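Small COPII coat GTPase SAR1 (Encephalitozoon cuniculi, PDB 6VS4) belongs to the ADP-ribosylation factor family of small GTPases, which have the P-loop nucleotide-binding fold, and is modelled here with guanosine-5'-diphosphate and a magnesium ion. Local coordinates at residues N30-L35 / G81-Q86; V56-S61 / G196-I201; I110-D115 / E130-L135; V142-K147 / G203-A208. All coordinates share one frame; numbering follows the deposited sequence.

Interaction 1 (N30-L35 / G81-Q86)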
loop_
_atom_site.group_PDB
_atom_site.type_symbol
_atom_site.label_atom_id
_atom_site.label_comp_id
_atom_site.label_asym_id
_atom_site.label_seq_id
_atom_site.Cartn_x
_atom_site.Cartn_y
_atom_site.Cartn_z
ATOM N N ASN A 30 3.328 -14.320 -11.975
ATOM C CA ASN A 30 2.991 -15.596 -11.356
ATOM C C ASN A 30 1.898 -16.319 -12.127
ATOM O O ASN A 30 1.985 -17.530 -12.352
ATOM C CB ASN A 30 2.501 -15.363 -9.930
ATOM C CG ASN A 30 3.621 -15.188 -8.945
ATOM O OD1 ASN A 30 4.766 -14.950 -9.325
ATOM N ND2 ASN A 30 3.299 -15.309 -7.659
ATOM N N PHE A 31 0.865 -15.589 -12.545
ATOM C CA PHE A 31 -0.243 -16.215 -13.250
ATOM C C PHE A 31 0.226 -16.857 -14.547
ATOM O O PHE A 31 -0.149 -17.993 -14.861
ATOM C CB PHE A 31 -1.327 -15.174 -13.522
ATOM C CG PHE A 31 -2.282 -15.562 -14.613
ATOM C CD1 PHE A 31 -3.418 -16.300 -14.322
ATOM C CD2 PHE A 31 -2.047 -15.187 -15.927
ATOM C CE1 PHE A 31 -4.303 -16.656 -15.323
ATOM C CE2 PHE A 31 -2.924 -15.546 -16.932
ATOM C CZ PHE A 31 -4.055 -16.278 -16.628
ATOM N N VAL A 32 1.072 -16.155 -15.298
ATOM C CA VAL A 32 1.530 -16.671 -16.579
ATOM C C VAL A 32 2.474 -17.845 -16.374
ATOM O O VAL A 32 2.363 -18.875 -17.048
ATOM C CB VAL A 32 2.183 -15.539 -17.389
ATOM C CG1 VAL A 32 3.079 -16.099 -18.481
ATOM C CG2 VAL A 32 1.103 -14.632 -17.959
ATOM N N LYS A 33 3.400 -17.718 -15.423
ATOM C CA LYS A 33 4.330 -18.801 -15.129
ATOM C C LYS A 33 3.595 -20.075 -14.719
ATOM O O LYS A 33 4.076 -21.182 -14.988
ATOM C CB LYS A 33 5.304 -18.346 -14.039
ATOM C CG LYS A 33 6.365 -19.355 -13.641
ATOM C CD LYS A 33 7.757 -18.733 -13.663
ATOM C CE LYS A 33 7.820 -17.455 -12.846
ATOM N NZ LYS A 33 9.126 -16.755 -13.017
ATOM N N SER A 34 2.432 -19.944 -14.078
ATOM C CA SER A 34 1.660 -21.097 -13.626
ATOM C C SER A 34 0.778 -21.697 -14.713
ATOM O O SER A 34 0.184 -22.758 -14.489
ATOM C CB SER A 34 0.782 -20.710 -12.439
ATOM O OG SER A 34 -0.385 -20.061 -12.902
ATOM N N LEU A 35 0.675 -21.049 -15.875
ATOM C CA LEU A 35 -0.197 -21.544 -16.936
ATOM C C LEU A 35 0.327 -22.836 -17.540
ATOM O O LEU A 35 -0.463 -23.695 -17.945
ATOM C CB LEU A 35 -0.343 -20.484 -18.031
ATOM C CG LEU A 35 -1.516 -19.509 -17.914
ATOM C CD1 LEU A 35 -1.662 -18.713 -19.192
ATOM C CD2 LEU A 35 -2.804 -20.257 -17.595
ATOM N N GLY A 81 10.169 -20.344 -16.160
ATOM C CA GLY A 81 9.487 -21.523 -15.649
ATOM C C GLY A 81 9.386 -22.574 -16.740
ATOM O O GLY A 81 10.381 -22.938 -17.377
ATOM N N ASN A 82 8.168 -23.050 -16.992
ATOM C CA ASN A 82 7.955 -24.018 -18.059
ATOM C C ASN A 82 7.821 -23.378 -19.439
ATOM O O ASN A 82 7.756 -24.097 -20.442
ATOM C CB ASN A 82 6.716 -24.859 -17.755
ATOM C CG ASN A 82 7.003 -25.966 -16.763
ATOM O OD1 ASN A 82 8.138 -26.433 -16.651
ATOM N ND2 ASN A 82 5.976 -26.395 -16.041
ATOM N N LEU A 83 7.780 -22.056 -19.519
ATOM C CA LEU A 83 7.679 -21.357 -20.792
ATOM C C LEU A 83 9.073 -21.250 -21.401
ATOM O O LEU A 83 9.930 -20.526 -20.887
ATOM C CB LEU A 83 7.050 -19.983 -20.576
ATOM C CG LEU A 83 6.233 -19.330 -21.687
ATOM C CD1 LEU A 83 5.576 -18.062 -21.177
ATOM C CD2 LEU A 83 7.101 -19.026 -22.886
ATOM N N LYS A 84 9.322 -21.995 -22.474
ATOM C CA LYS A 84 10.571 -21.849 -23.216
ATOM C C LYS A 84 10.286 -20.864 -24.339
ATOM O O LYS A 84 9.752 -21.227 -25.391
ATOM C CB LYS A 84 11.090 -23.200 -23.705
ATOM C CG LYS A 84 11.381 -24.179 -22.542
ATOM C CD LYS A 84 11.975 -25.522 -22.993
ATOM C CE LYS A 84 10.952 -26.426 -23.669
ATOM N NZ LYS A 84 11.569 -27.657 -24.255
ATOM N N ALA A 85 10.629 -19.603 -24.103
ATOM C CA ALA A 85 10.236 -18.519 -24.990
ATOM C C ALA A 85 11.342 -18.297 -26.009
ATOM O O ALA A 85 12.463 -17.924 -25.648
ATOM C CB ALA A 85 9.954 -17.237 -24.208
ATOM N N GLN A 86 11.029 -18.554 -27.275
ATOM C CA GLN A 86 11.935 -18.321 -28.391
ATOM C C GLN A 86 11.395 -17.129 -29.175
ATOM O O GLN A 86 10.288 -17.193 -29.721
ATOM C CB GLN A 86 12.033 -19.566 -29.271
ATOM C CG GLN A 86 13.004 -19.457 -30.437
ATOM C CD GLN A 86 14.445 -19.720 -30.025
ATOM O OE1 GLN A 86 14.760 -20.770 -29.458
ATOM N NE2 GLN A 86 15.324 -18.763 -30.305
#
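V32 and K33 of helix 9-33 meet L83 and G81 where strand 83-90 begins. The apolar part is a single pair of branches: V32 CG1 lies 4.2 Å from L83 CD1, with the two side chains crossing at a slant. L83 points from the strand toward the helix, and each side chain brings one methyl, CG1 of V32 and CD1 of L83.

The second part is aliphatic chain against backbone. K33 leaves the helix with CG anti to the backbone N (chi1 -179°), then bends at chi2 and chi3, which lays CD alongside the glycine, 3.8 Å from G81 N. The amine goes on to a long, weak ion pair with D65. G81 has a positive phi (61°) and, with N82, forms the short turn joining strands 75-80 and 83-90.

Among the polar bonds, two lie within 30-35: S34 OG donates to F31 O at 2.9 Å, and S34 N is bonded to N30 O at 3.0 Å. At the margin, N82 ND2 bonds to F36 O, linking the strand side to the residue that follows 30-35.

One turn from the contact, N30 ND2 bonds to M5 O and D7 O of the second subunit. L83 also packs on I42 and F44 of strand 40-47, so helix 9-33 packs here at the hairpin end of strand 83-90, an inner strand between 75-80 and 40-47, with F31 and L35 leaning on helix 204-223.

Interaction 2 (V56-S61 / G196-I201)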
loop_
_atom_site.group_PDB
_atom_site.type_symbol
_atom_site.label_atom_id
_atom_site.label_comp_id
_atom_site.label_asym_id
_atom_site.label_seq_id
_atom_site.Cartn_x
_atom_site.Cartn_y
_atom_site.Cartn_z
ATOM N N VAL A 56 8.111 -10.218 -23.653
ATOM C CA VAL A 56 8.834 -11.248 -22.919
ATOM C C VAL A 56 9.460 -10.660 -21.659
ATOM O O VAL A 56 9.479 -11.303 -20.601
ATOM C CB VAL A 56 9.868 -11.925 -23.836
ATOM C CG1 VAL A 56 10.713 -12.906 -23.056
ATOM C CG2 VAL A 56 9.146 -12.653 -24.973
ATOM N N ASN A 57 9.945 -9.418 -21.739
ATOM C CA ASN A 57 10.415 -8.732 -20.543
ATOM C C ASN A 57 9.288 -8.534 -19.541
ATOM O O ASN A 57 9.530 -8.504 -18.330
ATOM C CB ASN A 57 11.048 -7.391 -20.914
ATOM C CG ASN A 57 12.388 -7.554 -21.596
ATOM O OD1 ASN A 57 12.982 -8.632 -21.563
ATOM N ND2 ASN A 57 12.878 -6.481 -22.213
ATOM N N LYS A 58 8.052 -8.407 -20.023
ATOM C CA LYS A 58 6.918 -8.258 -19.124
ATOM C C LYS A 58 6.622 -9.554 -18.376
ATOM O O LYS A 58 6.199 -9.513 -17.218
ATOM C CB LYS A 58 5.695 -7.804 -19.926
ATOM C CG LYS A 58 4.573 -7.209 -19.106
ATOM C CD LYS A 58 3.465 -6.652 -19.991
ATOM C CE LYS A 58 2.716 -5.534 -19.266
ATOM N NZ LYS A 58 3.583 -4.307 -19.141
ATOM N N LEU A 59 6.878 -10.705 -19.002
ATOM C CA LEU A 59 6.545 -11.992 -18.407
ATOM C C LEU A 59 7.603 -12.478 -17.430
ATOM O O LEU A 59 7.281 -13.219 -16.499
ATOM C CB LEU A 59 6.354 -13.040 -19.502
ATOM C CG LEU A 59 5.288 -12.743 -20.553
ATOM C CD1 LEU A 59 5.413 -13.709 -21.717
ATOM C CD2 LEU A 59 3.909 -12.816 -19.941
ATOM N N LYS A 60 8.854 -12.080 -17.616
ATOM C CA LYS A 60 9.951 -12.672 -16.870
ATOM C C LYS A 60 10.076 -12.055 -15.480
ATOM O O LYS A 60 9.673 -10.913 -15.240
ATOM C CB LYS A 60 11.259 -12.507 -17.648
ATOM C CG LYS A 60 11.884 -11.131 -17.543
ATOM C CD LYS A 60 13.096 -11.001 -18.447
ATOM C CE LYS A 60 13.992 -9.862 -17.988
ATOM N NZ LYS A 60 15.036 -10.350 -17.027
ATOM N N SER A 61 10.624 -12.838 -14.556
ATOM C CA SER A 61 11.022 -12.349 -13.239
ATOM C C SER A 61 12.506 -12.015 -13.310
ATOM O O SER A 61 13.339 -12.907 -13.503
ATOM C CB SER A 61 10.747 -13.385 -12.147
ATOM O OG SER A 61 9.371 -13.459 -11.817
ATOM N N GLY A 196 -0.056 -0.369 -18.056
ATOM C CA GLY A 196 -0.049 -1.053 -16.775
ATOM C C GLY A 196 -1.201 -2.020 -16.616
ATOM O O GLY A 196 -1.056 -3.061 -15.961
ATOM N N SER A 197 -2.357 -1.688 -17.207
ATOM C CA SER A 197 -3.523 -2.563 -17.179
ATOM C C SER A 197 -3.313 -3.842 -17.977
ATOM O O SER A 197 -4.074 -4.800 -17.798
ATOM C CB SER A 197 -4.750 -1.824 -17.713
ATOM O OG SER A 197 -4.493 -1.275 -18.995
ATOM N N ALA A 198 -2.307 -3.884 -18.850
ATOM C CA ALA A 198 -2.001 -5.122 -19.556
ATOM C C ALA A 198 -1.537 -6.233 -18.616
ATOM O O ALA A 198 -1.504 -7.398 -19.028
ATOM C CB ALA A 198 -0.950 -4.861 -20.637
ATOM N N ASN A 199 -1.176 -5.903 -17.376
ATOM C CA ASN A 199 -0.816 -6.891 -16.364
ATOM C C ASN A 199 -2.029 -7.523 -15.685
ATOM O O ASN A 199 -1.851 -8.387 -14.818
ATOM C CB ASN A 199 0.093 -6.262 -15.303
ATOM C CG ASN A 199 1.467 -5.913 -15.841
ATOM O OD1 ASN A 199 2.281 -6.788 -16.118
ATOM N ND2 ASN A 199 1.739 -4.622 -15.966
ATOM N N SER A 200 -3.245 -7.108 -16.031
ATOM C CA SER A 200 -4.439 -7.682 -15.422
ATOM C C SER A 200 -4.626 -9.125 -15.867
ATOM O O SER A 200 -4.683 -9.410 -17.068
ATOM C CB SER A 200 -5.671 -6.863 -15.796
ATOM O OG SER A 200 -6.854 -7.595 -15.513
ATOM N N ILE A 201 -4.751 -10.042 -14.897
ATOM C CA ILE A 201 -4.871 -11.458 -15.245
ATOM C C ILE A 201 -6.243 -11.819 -15.788
ATOM O O ILE A 201 -6.474 -12.985 -16.133
ATOM C CB ILE A 201 -4.521 -12.370 -14.051
ATOM C CG1 ILE A 201 -5.542 -12.235 -12.929
ATOM C CG2 ILE A 201 -3.129 -12.047 -13.529
ATOM C CD1 ILE A 201 -5.245 -13.160 -11.792
HETATM O O HOH W 1 5.469 -7.219 -15.617
HETATM O O HOH W 2 4.735 -3.764 -16.980
#
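K58 and N199 cross at a slant, the aliphatic end of the lysine lying against the carboxamide of the asparagine. The lysine chain runs out from helix 52-59 almost fully extended and turns only at its last torsion (chi4 70°). This leaves CE as the nearest atom, 3.4 Å from N199 OD1 and 3.6 Å from N199 ND2. On the loop side, A198 CB adds a methyl 4.0 Å from K58 CE.

The amide of N199 is tethered within its own loop. Its ND2 donates to G196 O at 3.2 Å with an N-H...O angle of 151°, tilted out of the carbonyl plane, and N199 N reaches the same oxygen from the same face. One water donates both to K58 O, at 2.9 Å, and to N199 OD1, at 3.3 Å. A second water lies between K58 NZ and N199 ND2, though its approach to the amine is too short to be trusted in detail. N199 O bonds to Q10 NE2 of the third subunit.

With no direct hydrogen bond between lysine and amide, the polar link between helix 52-59 and the loop before helix 204-223 passes through water. The lysine amine has a weak bond to I193 O, and water may also help to ease its charge.

Interaction 3 (I110-D115 / E130-L135)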
loop_
_atom_site.group_PDB
_atom_site.type_symbol
_atom_site.label_atom_id
_atom_site.label_comp_id
_atom_site.label_asym_id
_atom_site.label_seq_id
_atom_site.Cartn_x
_atom_site.Cartn_y
_atom_site.Cartn_z
ATOM N N ILE A 110 2.389 -20.466 -30.738
ATOM C CA ILE A 110 2.947 -19.273 -31.351
ATOM C C ILE A 110 2.214 -18.048 -30.827
ATOM O O ILE A 110 0.982 -18.044 -30.720
ATOM C CB ILE A 110 2.878 -19.350 -32.892
ATOM C CG1 ILE A 110 3.858 -20.414 -33.391
ATOM C CG2 ILE A 110 3.158 -17.987 -33.512
ATOM C CD1 ILE A 110 3.590 -20.901 -34.779
ATOM N N VAL A 111 2.981 -17.021 -30.480
ATOM C CA VAL A 111 2.463 -15.689 -30.211
ATOM C C VAL A 111 2.960 -14.786 -31.335
ATOM O O VAL A 111 4.160 -14.504 -31.438
ATOM C CB VAL A 111 2.899 -15.184 -28.830
ATOM C CG1 VAL A 111 2.370 -13.789 -28.562
ATOM C CG2 VAL A 111 2.415 -16.143 -27.773
ATOM N N PHE A 112 2.043 -14.350 -32.191
ATOM C CA PHE A 112 2.363 -13.490 -33.320
ATOM C C PHE A 112 1.893 -12.075 -33.003
ATOM O O PHE A 112 0.710 -11.864 -32.710
ATOM C CB PHE A 112 1.707 -14.003 -34.602
ATOM C CG PHE A 112 2.205 -13.325 -35.845
ATOM C CD1 PHE A 112 1.634 -12.141 -36.283
ATOM C CD2 PHE A 112 3.249 -13.866 -36.577
ATOM C CE1 PHE A 112 2.096 -11.511 -37.437
ATOM C CE2 PHE A 112 3.717 -13.239 -37.729
ATOM C CZ PHE A 112 3.139 -12.063 -38.158
ATOM N N ILE A 113 2.817 -11.115 -33.053
ATOM C CA ILE A 113 2.569 -9.746 -32.612
ATOM C C ILE A 113 2.635 -8.801 -33.805
ATOM O O ILE A 113 3.581 -8.861 -34.603
ATOM C CB ILE A 113 3.573 -9.329 -31.528
ATOM C CG1 ILE A 113 3.525 -10.333 -30.371
ATOM C CG2 ILE A 113 3.255 -7.940 -31.033
ATOM C CD1 ILE A 113 4.387 -9.951 -29.175
ATOM N N VAL A 114 1.649 -7.906 -33.908
ATOM C CA VAL A 114 1.561 -6.926 -34.986
ATOM C C VAL A 114 1.471 -5.526 -34.388
ATOM O O VAL A 114 0.704 -5.291 -33.449
ATOM C CB VAL A 114 0.344 -7.197 -35.897
ATOM C CG1 VAL A 114 0.209 -6.108 -36.977
ATOM C CG2 VAL A 114 0.430 -8.572 -36.520
ATOM N N ASP A 115 2.235 -4.592 -34.957
ATOM C CA ASP A 115 2.109 -3.172 -34.632
ATOM C C ASP A 115 1.012 -2.580 -35.518
ATOM O O ASP A 115 1.220 -2.360 -36.714
ATOM C CB ASP A 115 3.447 -2.462 -34.843
ATOM C CG ASP A 115 3.405 -0.970 -34.489
ATOM O OD1 ASP A 115 2.306 -0.406 -34.292
ATOM O OD2 ASP A 115 4.492 -0.349 -34.424
ATOM N N GLU A 130 2.304 -15.183 -43.436
ATOM C CA GLU A 130 2.238 -16.288 -44.383
ATOM C C GLU A 130 3.407 -17.244 -44.188
ATOM O O GLU A 130 3.240 -18.466 -44.276
ATOM C CB GLU A 130 2.207 -15.751 -45.818
ATOM N N THR A 131 4.597 -16.704 -43.909
ATOM C CA THR A 131 5.748 -17.557 -43.638
ATOM C C THR A 131 5.477 -18.488 -42.459
ATOM O O THR A 131 5.755 -19.691 -42.532
ATOM C CB THR A 131 6.982 -16.698 -43.349
ATOM O OG1 THR A 131 7.269 -15.855 -44.465
ATOM C CG2 THR A 131 8.182 -17.572 -43.074
ATOM N N VAL A 132 4.898 -17.951 -41.379
ATOM C CA VAL A 132 4.641 -18.749 -40.179
ATOM C C VAL A 132 3.671 -19.884 -40.482
ATOM O O VAL A 132 3.914 -21.041 -40.120
ATOM C CB VAL A 132 4.118 -17.856 -39.038
ATOM C CG1 VAL A 132 3.704 -18.707 -37.848
ATOM C CG2 VAL A 132 5.169 -16.834 -38.632
ATOM N N LEU A 133 2.547 -19.571 -41.139
ATOM C CA LEU A 133 1.530 -20.592 -41.382
ATOM C C LEU A 133 2.023 -21.708 -42.300
ATOM O O LEU A 133 1.453 -22.805 -42.280
ATOM C CB LEU A 133 0.269 -19.955 -41.963
ATOM C CG LEU A 133 -0.627 -19.165 -41.006
ATOM C CD1 LEU A 133 -1.958 -18.856 -41.671
ATOM C CD2 LEU A 133 -0.854 -19.936 -39.721
ATOM N N SER A 134 3.060 -21.461 -43.102
ATOM C CA SER A 134 3.606 -22.502 -43.964
ATOM C C SER A 134 4.644 -23.380 -43.273
ATOM O O SER A 134 4.877 -24.508 -43.725
ATOM C CB SER A 134 4.223 -21.877 -45.219
ATOM O OG SER A 134 5.472 -21.280 -44.927
ATOM N N LEU A 135 5.272 -22.901 -42.198
ATOM C CA LEU A 135 6.253 -23.700 -41.471
ATOM C C LEU A 135 5.648 -24.467 -40.302
ATOM O O LEU A 135 6.157 -25.536 -39.942
ATOM C CB LEU A 135 7.391 -22.811 -40.961
ATOM C CG LEU A 135 8.263 -22.144 -42.026
ATOM C CD1 LEU A 135 9.352 -21.312 -41.373
ATOM C CD2 LEU A 135 8.864 -23.177 -42.964
#
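V132 of helix 122-135 points its side chain at strand 109-115 and meets I110 and F112 with separate methyls. Its CB heads toward the strand and divides there. CG1, anti to the backbone N (chi1 174°), goes to I110 and ends 3.8 Å from I110 CD1; these two side chains slide past each other in opposite directions. CG2, beside the backbone N, goes instead to the aromatic ring, where F112 CE2 is 4.0 Å and F112 CD2 4.1 Å away. It approaches the ring obliquely. The valine thus sits across two residues that project from the same side of the strand, one methyl to each, and it also touches L45 of strand 40-47.

F112 also makes an edge-to-face contact with Y129, about a turn earlier on the helix. Farther round the helix, T131 O accepts from both S134 OG, at 2.9 Å, and L135 N, at 3.3 Å, so the serine hydroxyl is turned back onto its own backbone.

The strand and helix are the first two elements of a beta-alpha-beta unit completed by strand 141-146, and F112 also touches residues of the probable P-loop. All three side chains of the contact are buried hydrocarbon. Between these two segments the contact is apolar, consistent with burial of hydrocarbon as its main source of stability.

Interaction 4 (V142-K147 / G203-A208). With GDP (guanosine-5'-diphosphate), chain D.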
loop_
_atom_site.group_PDB
_atom_site.type_symbol
_atom_site.label_atom_id
_atom_site.label_comp_id
_atom_site.label_asym_id
_atom_site.label_seq_id
_atom_site.Cartn_x
_atom_site.Cartn_y
_atom_site.Cartn_z
ATOM N N VAL A 142 -1.875 -17.496 -31.460
ATOM C CA VAL A 142 -2.552 -16.345 -30.883
ATOM C C VAL A 142 -1.922 -15.090 -31.471
ATOM O O VAL A 142 -0.691 -14.980 -31.557
ATOM C CB VAL A 142 -2.502 -16.367 -29.339
ATOM C CG1 VAL A 142 -1.094 -16.191 -28.808
ATOM C CG2 VAL A 142 -3.411 -15.301 -28.784
ATOM N N VAL A 143 -2.764 -14.176 -31.945
ATOM C CA VAL A 143 -2.317 -12.949 -32.589
ATOM C C VAL A 143 -2.598 -11.776 -31.659
ATOM O O VAL A 143 -3.738 -11.572 -31.221
ATOM C CB VAL A 143 -2.993 -12.746 -33.952
ATOM C CG1 VAL A 143 -2.586 -11.409 -34.536
ATOM C CG2 VAL A 143 -2.601 -13.862 -34.882
ATOM N N LEU A 144 -1.557 -11.009 -31.357
ATOM C CA LEU A 144 -1.677 -9.796 -30.564
ATOM C C LEU A 144 -1.599 -8.602 -31.502
ATOM O O LEU A 144 -0.539 -8.308 -32.057
ATOM C CB LEU A 144 -0.592 -9.735 -29.491
ATOM C CG LEU A 144 -0.568 -10.916 -28.502
ATOM C CD1 LEU A 144 0.508 -10.743 -27.427
ATOM C CD2 LEU A 144 -1.926 -11.102 -27.882
ATOM N N MET A 145 -2.727 -7.940 -31.713
ATOM C CA MET A 145 -2.714 -6.636 -32.370
ATOM C C MET A 145 -2.297 -5.626 -31.307
ATOM O O MET A 145 -3.077 -5.280 -30.416
ATOM C CB MET A 145 -4.075 -6.320 -32.980
ATOM C CG MET A 145 -4.500 -7.280 -34.094
ATOM S SD MET A 145 -3.618 -7.044 -35.655
ATOM C CE MET A 145 -4.391 -8.280 -36.693
ATOM N N ASN A 146 -1.048 -5.185 -31.373
ATOM C CA ASN A 146 -0.425 -4.409 -30.311
ATOM C C ASN A 146 -0.391 -2.928 -30.671
ATOM O O ASN A 146 -0.578 -2.543 -31.827
ATOM C CB ASN A 146 0.995 -4.923 -30.039
ATOM C CG ASN A 146 1.597 -4.347 -28.769
ATOM O OD1 ASN A 146 0.893 -4.105 -27.791
ATOM N ND2 ASN A 146 2.907 -4.122 -28.780
ATOM N N LYS A 147 -0.145 -2.101 -29.648
ATOM C CA LYS A 147 -0.011 -0.648 -29.772
ATOM C C LYS A 147 -1.327 0.028 -30.156
ATOM O O LYS A 147 -1.325 1.070 -30.817
ATOM C CB LYS A 147 1.089 -0.264 -30.766
ATOM C CG LYS A 147 2.420 -0.951 -30.505
ATOM C CD LYS A 147 3.555 -0.141 -31.081
ATOM C CE LYS A 147 4.861 -0.888 -31.025
ATOM N NZ LYS A 147 5.894 -0.146 -31.782
ATOM N N GLY A 203 -7.336 -9.388 -18.190
ATOM C CA GLY A 203 -7.271 -8.543 -19.359
ATOM C C GLY A 203 -6.956 -9.335 -20.611
ATOM O O GLY A 203 -6.586 -10.525 -20.574
ATOM N N PRO A 204 -7.104 -8.674 -21.761
ATOM C CA PRO A 204 -6.899 -9.376 -23.039
ATOM C C PRO A 204 -5.551 -10.063 -23.166
ATOM O O PRO A 204 -5.488 -11.194 -23.664
ATOM C CB PRO A 204 -7.084 -8.261 -24.082
ATOM C CG PRO A 204 -6.945 -6.978 -23.330
ATOM C CD PRO A 204 -7.496 -7.271 -21.965
ATOM N N LEU A 205 -4.467 -9.412 -22.744
ATOM C CA LEU A 205 -3.153 -10.040 -22.843
ATOM C C LEU A 205 -3.119 -11.357 -22.078
ATOM O O LEU A 205 -2.665 -12.383 -22.605
ATOM C CB LEU A 205 -2.076 -9.083 -22.336
ATOM C CG LEU A 205 -0.636 -9.556 -22.494
ATOM C CD1 LEU A 205 -0.303 -9.805 -23.979
ATOM C CD2 LEU A 205 0.332 -8.559 -21.859
ATOM N N ALA A 206 -3.627 -11.357 -20.836
ATOM C CA ALA A 206 -3.648 -12.588 -20.045
ATOM C C ALA A 206 -4.640 -13.601 -20.609
ATOM O O ALA A 206 -4.368 -14.808 -20.605
ATOM C CB ALA A 206 -3.988 -12.279 -18.587
ATOM N N ARG A 207 -5.784 -13.136 -21.126
ATOM C CA ARG A 207 -6.726 -14.079 -21.723
ATOM C C ARG A 207 -6.157 -14.709 -22.988
ATOM O O ARG A 207 -6.496 -15.856 -23.313
ATOM C CB ARG A 207 -8.059 -13.400 -22.029
ATOM C CG ARG A 207 -8.886 -13.084 -20.792
ATOM C CD ARG A 207 -10.297 -12.660 -21.161
ATOM N NE ARG A 207 -10.346 -11.997 -22.462
ATOM C CZ ARG A 207 -10.415 -10.682 -22.632
ATOM N NH1 ARG A 207 -10.441 -9.875 -21.584
ATOM N NH2 ARG A 207 -10.462 -10.176 -23.858
ATOM N N ALA A 208 -5.274 -13.992 -23.694
ATOM C CA ALA A 208 -4.630 -14.570 -24.868
ATOM C C ALA A 208 -3.759 -15.758 -24.480
ATOM O O ALA A 208 -3.771 -16.792 -25.156
ATOM C CB ALA A 208 -3.810 -13.507 -25.601
HETATM P PB GDP D . 10.764 -6.066 -31.084
HETATM O O1B GDP D . 11.650 -5.680 -32.283
HETATM O O2B GDP D . 11.505 -6.879 -30.064
HETATM O O3B GDP D . 9.501 -6.739 -31.624
HETATM O O3A GDP D . 10.255 -4.713 -30.426
HETATM P PA GDP D . 10.347 -4.091 -28.969
HETATM O O1A GDP D . 11.783 -3.630 -28.777
HETATM O O2A GDP D . 9.811 -5.016 -27.950
HETATM O "O5'" GDP D . 9.463 -2.765 -29.054
HETATM C "C5'" GDP D . 9.777 -1.635 -29.894
HETATM C "C4'" GDP D . 9.195 -0.383 -29.285
HETATM O "O4'" GDP D . 7.753 -0.489 -29.251
HETATM C "C3'" GDP D . 9.649 -0.072 -27.854
HETATM O "O3'" GDP D . 10.051 1.286 -27.716
HETATM C "C2'" GDP D . 8.407 -0.382 -27.013
HETATM O "O2'" GDP D . 8.343 0.453 -25.864
HETATM C "C1'" GDP D . 7.300 -0.023 -27.997
HETATM N N9 GDP D . 6.001 -0.648 -27.705
HETATM C C8 GDP D . 5.731 -1.973 -27.480
HETATM N N7 GDP D . 4.463 -2.206 -27.230
HETATM C C5 GDP D . 3.866 -0.957 -27.288
HETATM C C6 GDP D . 2.509 -0.541 -27.063
HETATM O O6 GDP D . 1.542 -1.256 -26.814
HETATM N N1 GDP D . 2.354 0.825 -27.186
HETATM C C2 GDP D . 3.353 1.704 -27.512
HETATM N N2 GDP D . 3.019 2.993 -27.600
HETATM N N3 GDP D . 4.612 1.335 -27.731
HETATM C C4 GDP D . 4.800 0.009 -27.589
#
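A208 and L205 together form the tight part of this contact with V142 and L144. A208 tucks its methyl between the two strand residues, with A208 CB 3.7 Å from V142 CG2 and 3.8 Å from L144 CD2. V142 takes the rotamer with CG1 wedged between backbone N and carbonyl carbon (chi1 67°), which leaves CG2 facing the alanine. The other branch of L144 meets the neighbouring turn, with L144 CD1 3.7 Å from L205 CD1 and the two leucines crossing at about a right angle. All four residues are buried, and the strand and helix run nearly antiparallel, at 165°, with their axes 9.8 Å apart.

Packing thins toward solvent. R207 is exposed; P204 CA lies 3.6 Å above one face of its guanidinium, offset toward the rim, and R207 NH1 bonds to T202 O, just before the N-cap residue G203.

Past L144, the strand leads into the guanosine-5'-diphosphate site. N146 and K147 belong to the NKxD motif of small GTPases. The extended chain of K147 runs over one face of the base, its CG 3.5 Å from C5 of the ligand, and NZ donates to the ribose O4' at 3.2 Å. The same amine has a salt bridge to D115 and a bond to N49 O.

Among its neighbours, strand 141-146 is hydrogen-bonded between strands 109-115 and 186-190, while L144 and L205 both reach L55 of helix 52-59.

From the N terminus, interaction 1 opens on helix 9-33 and closes at the start of strand 83-90. Inside that loop, interaction 2 opens on helix 52-59 but closes only at 196-201, so the two cross. Interaction 3 opens and closes within the long loop of interaction 2, spanning one strand-helix connection. Interaction 4 starts after it, on strand 141-146, and closes at 203-208, just beyond the end of interaction 2, which it therefore crosses as well. Adjacent strands join interactions 3 and 4, while side-chain packing links interactions 1 and 4. Interactions 1, 3 and 4 tie helices 9-33, 122-135 and 204-223 to the sheet; interaction 2 ties helix 52-59 to the loop before the last helix.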